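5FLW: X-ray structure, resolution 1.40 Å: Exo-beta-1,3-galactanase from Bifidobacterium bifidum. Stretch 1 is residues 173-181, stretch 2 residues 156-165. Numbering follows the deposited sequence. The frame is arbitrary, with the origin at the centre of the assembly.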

# COMPACT_ATOMS: atom_id res chain seq x y z
N VAL A 173 -2.03 3.60 -19.23
CA VAL A 173 -2.41 3.32 -20.62
C VAL A 173 -3.61 2.39 -20.74
O VAL A 173 -4.12 2.23 -21.86
CB VAL A 173 -1.21 2.81 -21.47
CG1 VAL A 173 -0.03 3.81 -21.48
CG2 VAL A 173 -0.76 1.42 -21.04
N GLU A 174 -4.09 1.79 -19.65
CA GLU A 174 -5.21 0.87 -19.77
C GLU A 174 -5.96 0.76 -18.44
O GLU A 174 -5.34 0.63 -17.38
CB GLU A 174 -4.77 -0.52 -20.23
CG GLU A 174 -5.94 -1.45 -20.51
CD GLU A 174 -5.54 -2.90 -20.61
OE1 GLU A 174 -4.32 -3.18 -20.69
OE2 GLU A 174 -6.44 -3.76 -20.61
N ASP A 175 -7.29 0.79 -18.53
CA ASP A 175 -8.16 0.50 -17.38
C ASP A 175 -8.41 -1.02 -17.44
O ASP A 175 -9.28 -1.50 -18.16
CB ASP A 175 -9.42 1.36 -17.45
CG ASP A 175 -10.28 1.33 -16.18
OD1 ASP A 175 -9.84 0.82 -15.13
OD2 ASP A 175 -11.39 1.90 -16.25
N VAL A 176 -7.56 -1.77 -16.71
CA VAL A 176 -7.53 -3.23 -16.84
C VAL A 176 -8.78 -3.85 -16.22
O VAL A 176 -9.37 -4.80 -16.77
CB VAL A 176 -6.25 -3.79 -16.18
CG1 VAL A 176 -6.30 -5.31 -16.05
CG2 VAL A 176 -5.03 -3.38 -16.95
N ALA A 177 -9.18 -3.34 -15.05
CA ALA A 177 -10.32 -3.84 -14.29
C ALA A 177 -10.83 -2.71 -13.41
O ALA A 177 -10.07 -1.80 -13.04
CB ALA A 177 -9.94 -5.05 -13.42
N CYS A 178 -12.12 -2.78 -13.09
CA CYS A 178 -12.70 -1.85 -12.12
C CYS A 178 -13.75 -2.63 -11.35
O CYS A 178 -14.81 -2.97 -11.91
CB CYS A 178 -13.29 -0.62 -12.82
SG CYS A 178 -13.84 0.64 -11.63
N GLU A 179 -13.44 -2.97 -10.10
CA GLU A 179 -14.25 -3.91 -9.34
C GLU A 179 -14.90 -3.27 -8.14
O GLU A 179 -14.25 -2.54 -7.36
CB GLU A 179 -13.42 -5.15 -8.88
CG GLU A 179 -12.78 -5.89 -10.05
CD GLU A 179 -13.81 -6.61 -10.91
OE1 GLU A 179 -14.85 -7.07 -10.37
OE2 GLU A 179 -13.58 -6.74 -12.15
N ARG A 180 -16.18 -3.60 -7.94
CA ARG A 180 -16.88 -3.34 -6.70
C ARG A 180 -16.91 -4.65 -5.92
O ARG A 180 -16.94 -5.73 -6.51
CB ARG A 180 -18.30 -2.84 -6.94
CG ARG A 180 -18.39 -1.40 -7.47
CD ARG A 180 -19.83 -1.06 -7.76
NE ARG A 180 -20.05 0.36 -7.97
CZ ARG A 180 -20.30 0.92 -9.16
NH1 ARG A 180 -20.34 0.17 -10.25
NH2 ARG A 180 -20.50 2.23 -9.25
N ALA A 181 -16.84 -4.53 -4.59
CA ALA A 181 -16.92 -5.72 -3.77
C ALA A 181 -18.32 -6.34 -3.88
O ALA A 181 -19.30 -5.68 -4.25
CB ALA A 181 -16.57 -5.43 -2.31
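Stretch 2 (156-165) RDHGTHIYRL

How does stretch 2 lie on stretch 1? Residues 159-165 form a strand that runs antiparallel to strand 173-179, the two directions 166° apart and the axes approaching to 4.2 Å. Thr160 pairs with Glu179 through two hydrogen bonds, Thr160 N to Glu179 O and Glu179 N to Thr160 O, each 2.9 Å. Towards the other end, Arg164 N donates to Glu174 O and Val173 N to Arg164 O, both at 2.9 Å.

Where does the ladder lose step? A beta bulge falls at Val176, whose phi/psi of -71/-43 turns its CA-to-CB bond toward stretch 2. Ile162 O faces two successive amides at the bulge, receiving Val176 N at 2.8 Å and a weak bond from Ala177 N at 3.3 Å. Val176 CB, thus turned, lies 4.1 Å from Ile162 CG2.

What holds the His161 side chain? With chi1 m and chi2 -100°, its ring reaches Asp175, and His161 ND1 donates a nearly straight hydrogen bond of 2.6 Å to Asp175 OD1. Asp175 is t, which carries its carboxylate to the ring edge. Cys178, also t, lays its sulfur over a ring face, with Cys178 SG 3.5 Å from His161 CE1.

Why does Arg164 curl at chi3? Chi1 and chi2 are t, then chi3 turns to p (54°), and the guanidinium presents its edge to Glu174: Arg164 NE and NH2 lie 2.9 and 3.1 Å from Glu174 OE1 in a salt bridge. Val173 CG2 covers one guanidinium face, 3.9 Å from Arg164 CZ.

Why is there glycine at 159? Its phi/psi of 142/-170 would jam a CB against the preceding carbonyl, and that CB would also clash with Glu179 O. Beside it, Arg180 extends through t chi2 and chi3, bringing its guanidinium under His158 O, 3.3 Å from Arg180 CZ.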

# COMPACT_ATOMS: atom_id res chain seq x y z
N ARG A 156 -14.37 6.41 -6.04
CA ARG A 156 -15.65 6.29 -5.34
C ARG A 156 -16.85 6.17 -6.28
O ARG A 156 -17.89 5.60 -5.90
CB ARG A 156 -15.86 7.42 -4.34
CG ARG A 156 -16.95 7.13 -3.27
CD ARG A 156 -16.56 5.98 -2.31
NE ARG A 156 -15.13 6.00 -2.00
CZ ARG A 156 -14.57 6.60 -0.93
NH1 ARG A 156 -15.31 7.25 -0.03
NH2 ARG A 156 -13.25 6.56 -0.78
N ASP A 157 -16.75 6.70 -7.51
CA ASP A 157 -17.90 6.66 -8.42
C ASP A 157 -18.01 5.34 -9.18
O ASP A 157 -19.08 5.06 -9.73
CB ASP A 157 -17.84 7.79 -9.44
CG ASP A 157 -17.82 9.18 -8.82
OD1 ASP A 157 -18.56 9.45 -7.84
OD2 ASP A 157 -17.03 10.01 -9.33
N HIS A 158 -16.92 4.52 -9.26
CA HIS A 158 -16.91 3.37 -10.17
C HIS A 158 -16.53 2.04 -9.53
O HIS A 158 -17.12 1.00 -9.87
CB HIS A 158 -16.02 3.60 -11.42
CG HIS A 158 -16.41 4.81 -12.22
ND1 HIS A 158 -15.61 5.93 -12.32
CD2 HIS A 158 -17.52 5.08 -12.94
CE1 HIS A 158 -16.21 6.83 -13.08
NE2 HIS A 158 -17.37 6.34 -13.47
N GLY A 159 -15.54 2.04 -8.65
CA GLY A 159 -14.98 0.84 -8.09
C GLY A 159 -13.50 1.03 -7.94
O GLY A 159 -12.98 2.14 -8.09
N THR A 160 -12.79 -0.06 -7.64
CA THR A 160 -11.34 0.02 -7.52
C THR A 160 -10.71 -0.53 -8.80
O THR A 160 -11.02 -1.65 -9.23
CB THR A 160 -10.86 -0.68 -6.25
OG1 THR A 160 -11.47 -0.01 -5.13
CG2 THR A 160 -9.33 -0.62 -6.12
N HIS A 161 -9.90 0.33 -9.45
CA HIS A 161 -9.28 0.02 -10.73
C HIS A 161 -7.97 -0.72 -10.54
O HIS A 161 -7.23 -0.49 -9.57
CB HIS A 161 -8.94 1.29 -11.51
CG HIS A 161 -10.11 2.16 -11.85
ND1 HIS A 161 -10.71 2.16 -13.09
CD2 HIS A 161 -10.77 3.08 -11.11
CE1 HIS A 161 -11.70 3.04 -13.10
NE2 HIS A 161 -11.77 3.60 -11.90
N ILE A 162 -7.65 -1.56 -11.52
CA ILE A 162 -6.28 -1.96 -11.83
C ILE A 162 -5.93 -1.24 -13.12
O ILE A 162 -6.57 -1.46 -14.16
CB ILE A 162 -6.15 -3.48 -12.01
CG1 ILE A 162 -6.60 -4.24 -10.74
CG2 ILE A 162 -4.72 -3.83 -12.43
CD1 ILE A 162 -6.61 -5.75 -10.85
N TYR A 163 -4.96 -0.33 -13.05
CA TYR A 163 -4.51 0.45 -14.20
C TYR A 163 -3.14 -0.06 -14.64
O TYR A 163 -2.23 -0.19 -13.81
CB TYR A 163 -4.34 1.90 -13.80
CG TYR A 163 -5.61 2.69 -13.58
CD1 TYR A 163 -6.63 2.73 -14.55
CD2 TYR A 163 -5.76 3.47 -12.43
CE1 TYR A 163 -7.78 3.50 -14.34
CE2 TYR A 163 -6.90 4.23 -12.21
CZ TYR A 163 -7.89 4.25 -13.17
OH TYR A 163 -9.01 5.00 -12.95
N ARG A 164 -2.97 -0.30 -15.94
CA ARG A 164 -1.66 -0.69 -16.46
C ARG A 164 -0.85 0.56 -16.80
O ARG A 164 -1.37 1.49 -17.41
CB ARG A 164 -1.77 -1.61 -17.67
CG ARG A 164 -0.42 -2.15 -18.18
CD ARG A 164 -0.58 -3.29 -19.16
NE ARG A 164 -1.46 -2.92 -20.28
CZ ARG A 164 -1.05 -2.46 -21.47
NH1 ARG A 164 0.25 -2.32 -21.71
NH2 ARG A 164 -1.94 -2.16 -22.43
N LEU A 165 0.42 0.56 -16.40
CA LEU A 165 1.31 1.68 -16.66
C LEU A 165 1.94 1.55 -18.04
O LEU A 165 2.14 0.44 -18.57
CB LEU A 165 2.44 1.67 -15.62
CG LEU A 165 2.01 1.92 -14.17
CD1 LEU A 165 3.08 1.45 -13.17
CD2 LEU A 165 1.73 3.40 -13.97
O HOH W 1 -18.89 2.97 -6.82